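Local coordinates for lipid binding protein (Grifola frondosa, PDB 5H0Q) that binds lipids, recognising membrane domains made of sphingomyelin and cholesterol, for which it serves as a specific probe, at residues A30-A33 with L34-K37; Q43-K46 with R47-E50; E147-Q150 with S151-W155. All coordinates share one frame; numbering follows the deposited sequence.

Contact 1. Residues A30-A33 with L34-K37; sequences AKVA and LQRK
L34 joins A30 through a regular helical bond, its N donating to A30 O over 2.9 Å, and its CB packs against the same carbonyl oxygen. Next, Q35 N bonds to K31 O at 3.0 Å, and the side chain folds back over that turn: with CG anti to the carbonyl carbon (chi1 -68°), CG lies 3.2 Å from K31 O. The amide crosses the extended K31 chain, Q35 NE2 coming 3.4 Å from K31 CE, while Q35 OE1 sits 3.7 Å from V32 CA. Here helix 26-35 runs out, and R36 is the first residue to leave helical backbone angles. R36 N still donates to V32 O at 2.9 Å and adds a weak bond to A33 O at 3.1 Å. A33 O, the acceptor of that weak bond, is bonded by Y66 OH of strand 60-68 as well. R36 CG stays close to V32 O before the chain bends at chi2 (-87°) and carries NE to the hydroxyl of Y11. At the end of the segment, K37 NZ bonds to Q41 OE1 and forms a salt bridge with E197.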
ATOM      1  N   ALA A  30      14.634  -8.393   3.022  1.00 23.34           N
ATOM      2  CA  ALA A  30      13.309  -8.518   2.430  1.00 26.97           C
ATOM      3  C   ALA A  30      12.710  -9.885   2.717  1.00 26.08           C
ATOM      4  O   ALA A  30      11.510 -10.004   3.018  1.00 26.39           O
ATOM      5  CB  ALA A  30      13.407  -8.258   0.926  1.00 28.98           C
ATOM      6  N   LYS A  31      13.534 -10.933   2.661  1.00 25.34           N
ATOM      7  CA  LYS A  31      13.041 -12.282   2.925  1.00 32.71           C
ATOM      8  C   LYS A  31      12.525 -12.391   4.347  1.00 33.60           C
ATOM      9  O   LYS A  31      11.444 -12.933   4.586  1.00 35.96           O
ATOM     10  CB  LYS A  31      14.146 -13.304   2.687  1.00 33.03           C
ATOM     11  CG  LYS A  31      13.747 -14.741   3.036  1.00 33.18           C
ATOM     12  CD  LYS A  31      14.899 -15.705   2.812  1.00 40.65           C
ATOM     13  CE  LYS A  31      14.584 -17.082   3.379  1.00 62.69           C
ATOM     14  NZ  LYS A  31      15.693 -18.054   3.173  1.00 77.59           N
ATOM     15  N   VAL A  32      13.270 -11.848   5.305  1.00 27.15           N
ATOM     16  CA  VAL A  32      12.836 -11.905   6.696  1.00 29.21           C
ATOM     17  C   VAL A  32      11.550 -11.115   6.882  1.00 30.68           C
ATOM     18  O   VAL A  32      10.602 -11.582   7.520  1.00 29.97           O
ATOM     19  CB  VAL A  32      13.973 -11.412   7.609  1.00 34.07           C
ATOM     20  CG1 VAL A  32      13.531 -11.397   9.068  1.00 30.23           C
ATOM     21  CG2 VAL A  32      15.142 -12.336   7.476  1.00 29.98           C
ATOM     22  N   ALA A  33      11.461  -9.931   6.286  1.00 27.49           N
ATOM     23  CA  ALA A  33      10.233  -9.147   6.423  1.00 25.21           C
ATOM     24  C   ALA A  33       9.034  -9.907   5.877  1.00 27.50           C
ATOM     25  O   ALA A  33       7.962  -9.927   6.489  1.00 29.66           O
ATOM     26  CB  ALA A  33      10.372  -7.795   5.718  1.00 24.41           C
ATOM     27  N   LEU A  34       9.185 -10.529   4.715  1.00 29.83           N
ATOM     28  CA  LEU A  34       8.071 -11.292   4.172  1.00 43.80           C
ATOM     29  C   LEU A  34       7.724 -12.458   5.086  1.00 43.46           C
ATOM     30  O   LEU A  34       6.542 -12.817   5.230  1.00 37.90           O
ATOM     31  CB  LEU A  34       8.415 -11.746   2.752  1.00 37.42           C
ATOM     32  CG  LEU A  34       7.290 -12.171   1.812  1.00 51.04           C
ATOM     33  CD1 LEU A  34       6.272 -11.072   1.677  1.00 40.90           C
ATOM     34  CD2 LEU A  34       7.852 -12.541   0.444  1.00 44.84           C
ATOM     35  N   GLN A  35       8.724 -13.017   5.777  1.00 39.06           N
ATOM     36  CA  GLN A  35       8.444 -14.100   6.722  1.00 36.77           C
ATOM     37  C   GLN A  35       7.703 -13.598   7.958  1.00 38.13           C
ATOM     38  O   GLN A  35       6.902 -14.343   8.540  1.00 41.07           O
ATOM     39  CB  GLN A  35       9.737 -14.792   7.158  1.00 54.23           C
ATOM     40  CG  GLN A  35      10.426 -15.578   6.067  1.00 68.54           C
ATOM     41  CD  GLN A  35      11.793 -16.109   6.479  1.00 68.23           C
ATOM     42  OE1 GLN A  35      12.475 -15.536   7.333  1.00 52.08           O
ATOM     43  NE2 GLN A  35      12.199 -17.214   5.865  1.00 63.60           N
ATOM     44  N   ARG A  36       7.975 -12.370   8.393  1.00 36.08           N
ATOM     45  CA  ARG A  36       7.363 -11.781   9.579  1.00 36.43           C
ATOM     46  C   ARG A  36       6.058 -11.051   9.277  1.00 36.91           C
ATOM     47  O   ARG A  36       5.523 -10.370  10.165  1.00 40.93           O
ATOM     48  CB  ARG A  36       8.336 -10.812  10.251  1.00 32.69           C
ATOM     49  CG  ARG A  36       9.634 -11.453  10.764  1.00 37.75           C
ATOM     50  CD  ARG A  36       9.462 -11.989  12.184  1.00 44.62           C
ATOM     51  NE  ARG A  36      10.746 -12.494  12.675  1.00 40.87           N
ATOM     52  CZ  ARG A  36      11.257 -13.668  12.340  1.00 48.90           C
ATOM     53  NH1 ARG A  36      10.584 -14.475  11.531  1.00 53.05           N
ATOM     54  NH2 ARG A  36      12.439 -14.031  12.818  1.00 51.43           N
ATOM     55  N   LYS A  37       5.523 -11.196   8.066  1.00 33.14           N
ATOM     56  CA  LYS A  37       4.348 -10.418   7.684  1.00 31.76           C
ATOM     57  C   LYS A  37       3.212 -10.591   8.683  1.00 39.40           C
ATOM     58  O   LYS A  37       2.494  -9.638   8.986  1.00 38.62           O
ATOM     59  CB  LYS A  37       3.878 -10.815   6.286  1.00 39.69           C
ATOM     60  CG  LYS A  37       2.597 -10.104   5.833  1.00 40.11           C
ATOM     61  CD  LYS A  37       2.228 -10.487   4.418  1.00 40.44           C
ATOM     62  CE  LYS A  37       0.991  -9.771   3.929  1.00 43.11           C
ATOM     63  NZ  LYS A  37      -0.258 -10.242   4.621  1.00 39.96           N
TER

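Contact 2. Residues Q43-K46 with R47-E50; sequences QAEK and RQAE
The side-chain amide of Q48 meets E45 through its oxygen: OE1 rests 3.5 Å from E45 CA and 3.8 Å from E45 CG, a contact with aliphatic atoms and not with the carboxylate. The E45 carboxylate, turned 43° from the amide plane, heads off in another direction and bonds to Q41 NE2. The guanidinium of R47 and the carboxylate of E50, three residues apart, meet through R47 NH1 and E50 OE2, which form a hydrogen-bonded salt bridge of 2.7 Å. NH1 comes from above the carboxylate plane, and the oxygen is tilted 17° out of the guanidinium plane. A bend at chi2 (59°) brings NH1 within bonding distance of E50 OE2.

These groups project from helix 41-55, where, from its first turn on, four successive i-to-i+4 backbone bonds join the segments without a break. R47 N reaches Q43 O at 3.0 Å and A49 N reaches E45 O at 2.9 Å, with Q48 to A44 and E50 to K46 in the same pattern. The E50 chain leans back on the turn before it, CG lying 3.3 Å from K46 O. Its other oxygen, OE1, passes 4.1 Å from K46 CG, but the extended lysine carries NZ to 5.4 Å from E50 OE1, so these opposite charges are close without touching.

Both polar atoms of the Q48 amide are held: NE2 donates to L62 O and OE1 accepts from R64 NH1, both on strand 60-68. A44, R47 and Q48 pack on V101 of strand 99-105. Y195 of strand 193-201 touches Q48 and A49, and Y3 touches Q43 and R47.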
ATOM      1  N   GLN A  43      -2.563  -6.324  14.268  1.00 33.37           N
ATOM      2  CA  GLN A  43      -2.655  -4.930  14.685  1.00 32.73           C
ATOM      3  C   GLN A  43      -3.121  -4.067  13.529  1.00 35.39           C
ATOM      4  O   GLN A  43      -3.959  -3.176  13.701  1.00 30.68           O
ATOM      5  CB  GLN A  43      -1.317  -4.426  15.214  1.00 36.69           C
ATOM      6  CG  GLN A  43      -0.910  -4.944  16.586  1.00 41.48           C
ATOM      7  CD  GLN A  43       0.176  -4.085  17.206  1.00 59.64           C
ATOM      8  OE1 GLN A  43       1.131  -3.692  16.537  1.00 67.93           O
ATOM      9  NE2 GLN A  43       0.017  -3.763  18.478  1.00 82.92           N
ATOM     10  N   ALA A  44      -2.581  -4.306  12.335  1.00 33.49           N
ATOM     11  CA  ALA A  44      -3.021  -3.533  11.188  1.00 31.52           C
ATOM     12  C   ALA A  44      -4.492  -3.801  10.877  1.00 33.01           C
ATOM     13  O   ALA A  44      -5.257  -2.870  10.592  1.00 28.22           O
ATOM     14  CB  ALA A  44      -2.139  -3.845   9.974  1.00 29.94           C
ATOM     15  N   GLU A  45      -4.906  -5.071  10.925  1.00 31.06           N
ATOM     16  CA  GLU A  45      -6.317  -5.390  10.708  1.00 32.56           C
ATOM     17  C   GLU A  45      -7.200  -4.784  11.796  1.00 35.41           C
ATOM     18  O   GLU A  45      -8.281  -4.272  11.506  1.00 32.70           O
ATOM     19  CB  GLU A  45      -6.511  -6.905  10.637  1.00 31.92           C
ATOM     20  CG  GLU A  45      -5.768  -7.552   9.490  1.00 38.99           C
ATOM     21  CD  GLU A  45      -6.053  -9.029   9.320  1.00 59.99           C
ATOM     22  OE1 GLU A  45      -6.780  -9.611  10.150  1.00 60.49           O
ATOM     23  OE2 GLU A  45      -5.543  -9.605   8.337  1.00 46.55           O
ATOM     24  N   LYS A  46      -6.744  -4.794  13.047  1.00 35.08           N
ATOM     25  CA  LYS A  46      -7.514  -4.141  14.107  1.00 35.81           C
ATOM     26  C   LYS A  46      -7.729  -2.660  13.797  1.00 32.42           C
ATOM     27  O   LYS A  46      -8.808  -2.111  14.056  1.00 35.52           O
ATOM     28  CB  LYS A  46      -6.802  -4.319  15.449  1.00 40.79           C
ATOM     29  CG  LYS A  46      -7.515  -3.737  16.641  1.00 47.18           C
ATOM     30  CD  LYS A  46      -6.632  -3.833  17.870  1.00 58.79           C
ATOM     31  CE  LYS A  46      -7.385  -3.410  19.123  1.00 69.52           C
ATOM     32  NZ  LYS A  46      -6.539  -3.521  20.339  1.00 76.60           N
ATOM     33  N   ARG A  47      -6.711  -1.991  13.241  1.00 30.33           N
ATOM     34  CA  ARG A  47      -6.877  -0.585  12.886  1.00 30.70           C
ATOM     35  C   ARG A  47      -7.833  -0.418  11.709  1.00 31.71           C
ATOM     36  O   ARG A  47      -8.642   0.524  11.688  1.00 28.61           O
ATOM     37  CB  ARG A  47      -5.516   0.041  12.563  1.00 35.48           C
ATOM     38  CG  ARG A  47      -5.578   1.506  12.158  1.00 31.46           C
ATOM     39  CD  ARG A  47      -6.219   2.348  13.268  1.00 39.47           C
ATOM     40  NE  ARG A  47      -6.050   3.775  13.022  1.00 38.97           N
ATOM     41  CZ  ARG A  47      -6.767   4.726  13.615  1.00 45.07           C
ATOM     42  NH1 ARG A  47      -7.710   4.417  14.485  1.00 44.51           N
ATOM     43  NH2 ARG A  47      -6.545   5.996  13.324  1.00 57.58           N
ATOM     44  N   GLN A  48      -7.759  -1.306  10.711  1.00 29.90           N
ATOM     45  CA  GLN A  48      -8.756  -1.261   9.640  1.00 25.90           C
ATOM     46  C   GLN A  48     -10.166  -1.359  10.214  1.00 28.58           C
ATOM     47  O   GLN A  48     -11.071  -0.628   9.784  1.00 28.66           O
ATOM     48  CB  GLN A  48      -8.524  -2.387   8.639  1.00 25.43           C
ATOM     49  CG  GLN A  48      -7.308  -2.187   7.719  1.00 23.50           C
ATOM     50  CD  GLN A  48      -7.038  -3.402   6.879  1.00 27.55           C
ATOM     51  OE1 GLN A  48      -6.770  -4.475   7.409  1.00 27.36           O
ATOM     52  NE2 GLN A  48      -7.080  -3.247   5.570  1.00 27.59           N
ATOM     53  N   ALA A  49     -10.378  -2.257  11.183  1.00 31.22           N
ATOM     54  CA  ALA A  49     -11.708  -2.418  11.756  1.00 31.93           C
ATOM     55  C   ALA A  49     -12.141  -1.160  12.491  1.00 35.15           C
ATOM     56  O   ALA A  49     -13.306  -0.755  12.388  1.00 37.68           O
ATOM     57  CB  ALA A  49     -11.723  -3.628  12.691  1.00 35.64           C
ATOM     58  N   GLU A  50     -11.236  -0.558  13.282  1.00 33.72           N
ATOM     59  CA  GLU A  50     -11.544   0.696  13.974  1.00 40.94           C
ATOM     60  C   GLU A  50     -12.029   1.750  12.995  1.00 34.17           C
ATOM     61  O   GLU A  50     -13.048   2.412  13.223  1.00 33.25           O
ATOM     62  CB  GLU A  50     -10.316   1.262  14.689  1.00 42.08           C
ATOM     63  CG  GLU A  50      -9.742   0.505  15.857  1.00 67.09           C
ATOM     64  CD  GLU A  50      -8.413   1.118  16.290  1.00 85.01           C
ATOM     65  OE1 GLU A  50      -7.501   0.361  16.684  1.00107.75           O
ATOM     66  OE2 GLU A  50      -8.270   2.357  16.211  1.00 73.41           O
TER

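Contact 3. Residues E147-Q150 with S151-W155; sequences EVRQ and SGHWW
A type II beta turn from Q150 to H153 ends strand 143-150 and leads into a short, weakly bonded helical segment. H153 N closes it on Q150 O at 3.1 Å. G152, in the third position, has the positive phi of this turn type, at which a CB would be jammed against the carbonyl oxygen of S151.

The reversal folds H153 and W154 back over the strand's side chains. R149 and H153 run side by side, pointing the same way, and R149 CG sits over the imidazole face in a CH-pi contact, 3.8 Å from the ring centroid and 9° off the normal. The H153 ring is swung to the side of its carbonyl carbon (chi1 -173°), which lays one face against this methylene. The guanidinium stands steeply to the imidazole, their planes 77° apart, and NH1 donates to V148 O at 2.9 Å, which helps to hold the arginine along the strand. Its link to E147 is a long ion pair: R149 NH2 lies 3.9 Å from E147 OE1, with no N-H aimed at the oxygen.

The indole of W154 touches both strand residues. E147 OE1 meets its edge in the ring plane, 3.3 Å from W154 CZ2, while R149 CG comes within 3.5 Å of W154 CH2. One indole face is covered by H153 ND1.

Strand 143-150 is an outermost strand of the five-stranded antiparallel sheet and bonds to strand 126-134, whose F129 meets the W154 ring. M163 of helix 160-169 packs on W154 and E147, and V148 N bonds to S177 OG of strand 174-179.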
ATOM      1  N   GLU A 147       1.619  -0.467  -9.647  1.00 24.10           N
ATOM      2  CA  GLU A 147       2.641  -0.402 -10.698  1.00 26.42           C
ATOM      3  C   GLU A 147       3.963  -0.030 -10.064  1.00 24.02           C
ATOM      4  O   GLU A 147       4.022   0.928  -9.287  1.00 24.29           O
ATOM      5  CB  GLU A 147       2.304   0.619 -11.775  1.00 27.84           C
ATOM      6  CG  GLU A 147       1.203   0.169 -12.695  1.00 35.71           C
ATOM      7  CD  GLU A 147       0.955   1.116 -13.867  1.00 33.91           C
ATOM      8  OE1 GLU A 147       1.634   2.159 -13.959  1.00 36.66           O
ATOM      9  OE2 GLU A 147       0.040   0.819 -14.666  1.00 40.31           O
ATOM     10  N   VAL A 148       5.016  -0.771 -10.401  1.00 24.42           N
ATOM     11  CA  VAL A 148       6.375  -0.423 -10.008  1.00 23.67           C
ATOM     12  C   VAL A 148       7.048   0.164 -11.239  1.00 25.14           C
ATOM     13  O   VAL A 148       7.026  -0.455 -12.300  1.00 26.70           O
ATOM     14  CB  VAL A 148       7.167  -1.639  -9.495  1.00 24.39           C
ATOM     15  CG1 VAL A 148       8.494  -1.191  -8.890  1.00 23.67           C
ATOM     16  CG2 VAL A 148       6.374  -2.435  -8.469  1.00 23.38           C
ATOM     17  N   ARG A 149       7.613   1.359 -11.101  1.00 24.85           N
ATOM     18  CA  ARG A 149       8.275   2.053 -12.201  1.00 26.40           C
ATOM     19  C   ARG A 149       9.489   2.813 -11.673  1.00 25.85           C
ATOM     20  O   ARG A 149       9.743   2.867 -10.474  1.00 25.68           O
ATOM     21  CB  ARG A 149       7.314   3.024 -12.902  1.00 30.13           C
ATOM     22  CG  ARG A 149       6.148   2.356 -13.612  1.00 28.68           C
ATOM     23  CD  ARG A 149       6.563   1.485 -14.776  1.00 30.50           C
ATOM     24  NE  ARG A 149       5.413   1.032 -15.568  1.00 32.09           N
ATOM     25  CZ  ARG A 149       4.654  -0.032 -15.299  1.00 34.17           C
ATOM     26  NH1 ARG A 149       4.923  -0.795 -14.256  1.00 35.06           N
ATOM     27  NH2 ARG A 149       3.636  -0.345 -16.105  1.00 38.86           N
ATOM     28  N   GLN A 150      10.241   3.409 -12.605  1.00 29.61           N
ATOM     29  CA  GLN A 150      11.350   4.268 -12.214  1.00 27.26           C
ATOM     30  C   GLN A 150      10.829   5.445 -11.398  1.00 26.16           C
ATOM     31  O   GLN A 150       9.726   5.951 -11.628  1.00 31.58           O
ATOM     32  CB  GLN A 150      12.103   4.784 -13.451  1.00 37.10           C
ATOM     33  CG  GLN A 150      12.819   3.707 -14.221  1.00 56.66           C
ATOM     34  CD  GLN A 150      14.225   3.474 -13.713  1.00 74.02           C
ATOM     35  OE1 GLN A 150      14.791   4.318 -13.026  1.00 60.74           O
ATOM     36  NE2 GLN A 150      14.795   2.324 -14.046  1.00 95.40           N
ATOM     37  N   SER A 151      11.654   5.902 -10.459  1.00 30.15           N
ATOM     38  CA  SER A 151      11.332   7.086  -9.673  1.00 30.46           C
ATOM     39  C   SER A 151      10.978   8.252 -10.582  1.00 33.04           C
ATOM     40  O   SER A 151      11.621   8.470 -11.611  1.00 33.38           O
ATOM     41  CB  SER A 151      12.515   7.465  -8.782  1.00 42.86           C
ATOM     42  OG  SER A 151      12.239   8.653  -8.059  1.00 41.06           O
ATOM     43  N   GLY A 152       9.953   9.011 -10.196  1.00 32.84           N
ATOM     44  CA  GLY A 152       9.498  10.147 -10.976  1.00 40.92           C
ATOM     45  C   GLY A 152       8.551   9.811 -12.105  1.00 35.22           C
ATOM     46  O   GLY A 152       8.105  10.724 -12.815  1.00 36.45           O
ATOM     47  N   HIS A 153       8.202   8.536 -12.279  1.00 37.55           N
ATOM     48  CA  HIS A 153       7.330   8.138 -13.380  1.00 30.74           C
ATOM     49  C   HIS A 153       5.996   8.875 -13.340  1.00 37.21           C
ATOM     50  O   HIS A 153       5.447   9.233 -14.389  1.00 39.46           O
ATOM     51  CB  HIS A 153       7.115   6.631 -13.327  1.00 29.83           C
ATOM     52  CG  HIS A 153       6.379   6.078 -14.503  1.00 34.71           C
ATOM     53  ND1 HIS A 153       5.007   6.093 -14.600  1.00 37.72           N
ATOM     54  CD2 HIS A 153       6.831   5.478 -15.628  1.00 39.86           C
ATOM     55  CE1 HIS A 153       4.642   5.532 -15.739  1.00 44.01           C
ATOM     56  NE2 HIS A 153       5.729   5.145 -16.378  1.00 48.70           N
ATOM     57  N   TRP A 154       5.441   9.079 -12.147  1.00 30.91           N
ATOM     58  CA  TRP A 154       4.185   9.822 -12.007  1.00 29.72           C
ATOM     59  C   TRP A 154       4.562  11.226 -11.577  1.00 37.96           C
ATOM     60  O   TRP A 154       5.380  11.369 -10.672  1.00 35.45           O
ATOM     61  CB  TRP A 154       3.219   9.152 -10.987  1.00 32.42           C
ATOM     62  CG  TRP A 154       2.834   7.769 -11.482  1.00 28.00           C
ATOM     63  CD1 TRP A 154       1.878   7.471 -12.405  1.00 32.04           C
ATOM     64  CD2 TRP A 154       3.484   6.523 -11.162  1.00 28.31           C
ATOM     65  NE1 TRP A 154       1.882   6.126 -12.678  1.00 31.84           N
ATOM     66  CE2 TRP A 154       2.851   5.520 -11.925  1.00 27.07           C
ATOM     67  CE3 TRP A 154       4.532   6.163 -10.307  1.00 27.84           C
ATOM     68  CZ2 TRP A 154       3.236   4.183 -11.866  1.00 30.87           C
ATOM     69  CZ3 TRP A 154       4.899   4.840 -10.237  1.00 31.71           C
ATOM     70  CH2 TRP A 154       4.268   3.866 -11.026  1.00 25.86           C
ATOM     71  N   TRP A 155       3.984  12.269 -12.172  1.00 33.40           N
ATOM     72  CA  TRP A 155       2.931  12.194 -13.177  1.00 33.68           C
ATOM     73  C   TRP A 155       3.448  12.381 -14.606  1.00 44.11           C
ATOM     74  O   TRP A 155       2.678  12.343 -15.549  1.00 39.70           O
ATOM     75  CB  TRP A 155       1.865  13.261 -12.883  1.00 39.82           C
ATOM     76  CG  TRP A 155       1.285  13.135 -11.521  1.00 37.68           C
ATOM     77  CD1 TRP A 155       1.495  13.956 -10.452  1.00 41.14           C
ATOM     78  CD2 TRP A 155       0.406  12.108 -11.068  1.00 37.76           C
ATOM     79  NE1 TRP A 155       0.805  13.497  -9.359  1.00 35.47           N
ATOM     80  CE2 TRP A 155       0.127  12.363  -9.714  1.00 32.85           C
ATOM     81  CE3 TRP A 155      -0.165  10.989 -11.676  1.00 35.45           C
ATOM     82  CZ2 TRP A 155      -0.709  11.553  -8.960  1.00 31.26           C
ATOM     83  CZ3 TRP A 155      -0.987  10.180 -10.924  1.00 30.87           C
ATOM     84  CH2 TRP A 155      -1.252  10.462  -9.582  1.00 31.82           C
TER

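From the N terminus the three contacts follow in series; none nests in or crosses another, and each is local, with eight or nine residues in all, and closes no long loop. Contact 1 lies at the end of helix 26-35, and a short connection leads to helix 41-55, which carries contact 2, their centres about 20 Å apart. Both place residues against the mixed sheet, contact 1 beside strand 60-68 and contact 2 over strands 99-105 and 193-201. Contact 3 comes nearly a hundred residues later, where an edge strand of the antiparallel sheet turns into the 151-155 segment. It lies across the chain's centre from contact 2, about 29 Å away between centres.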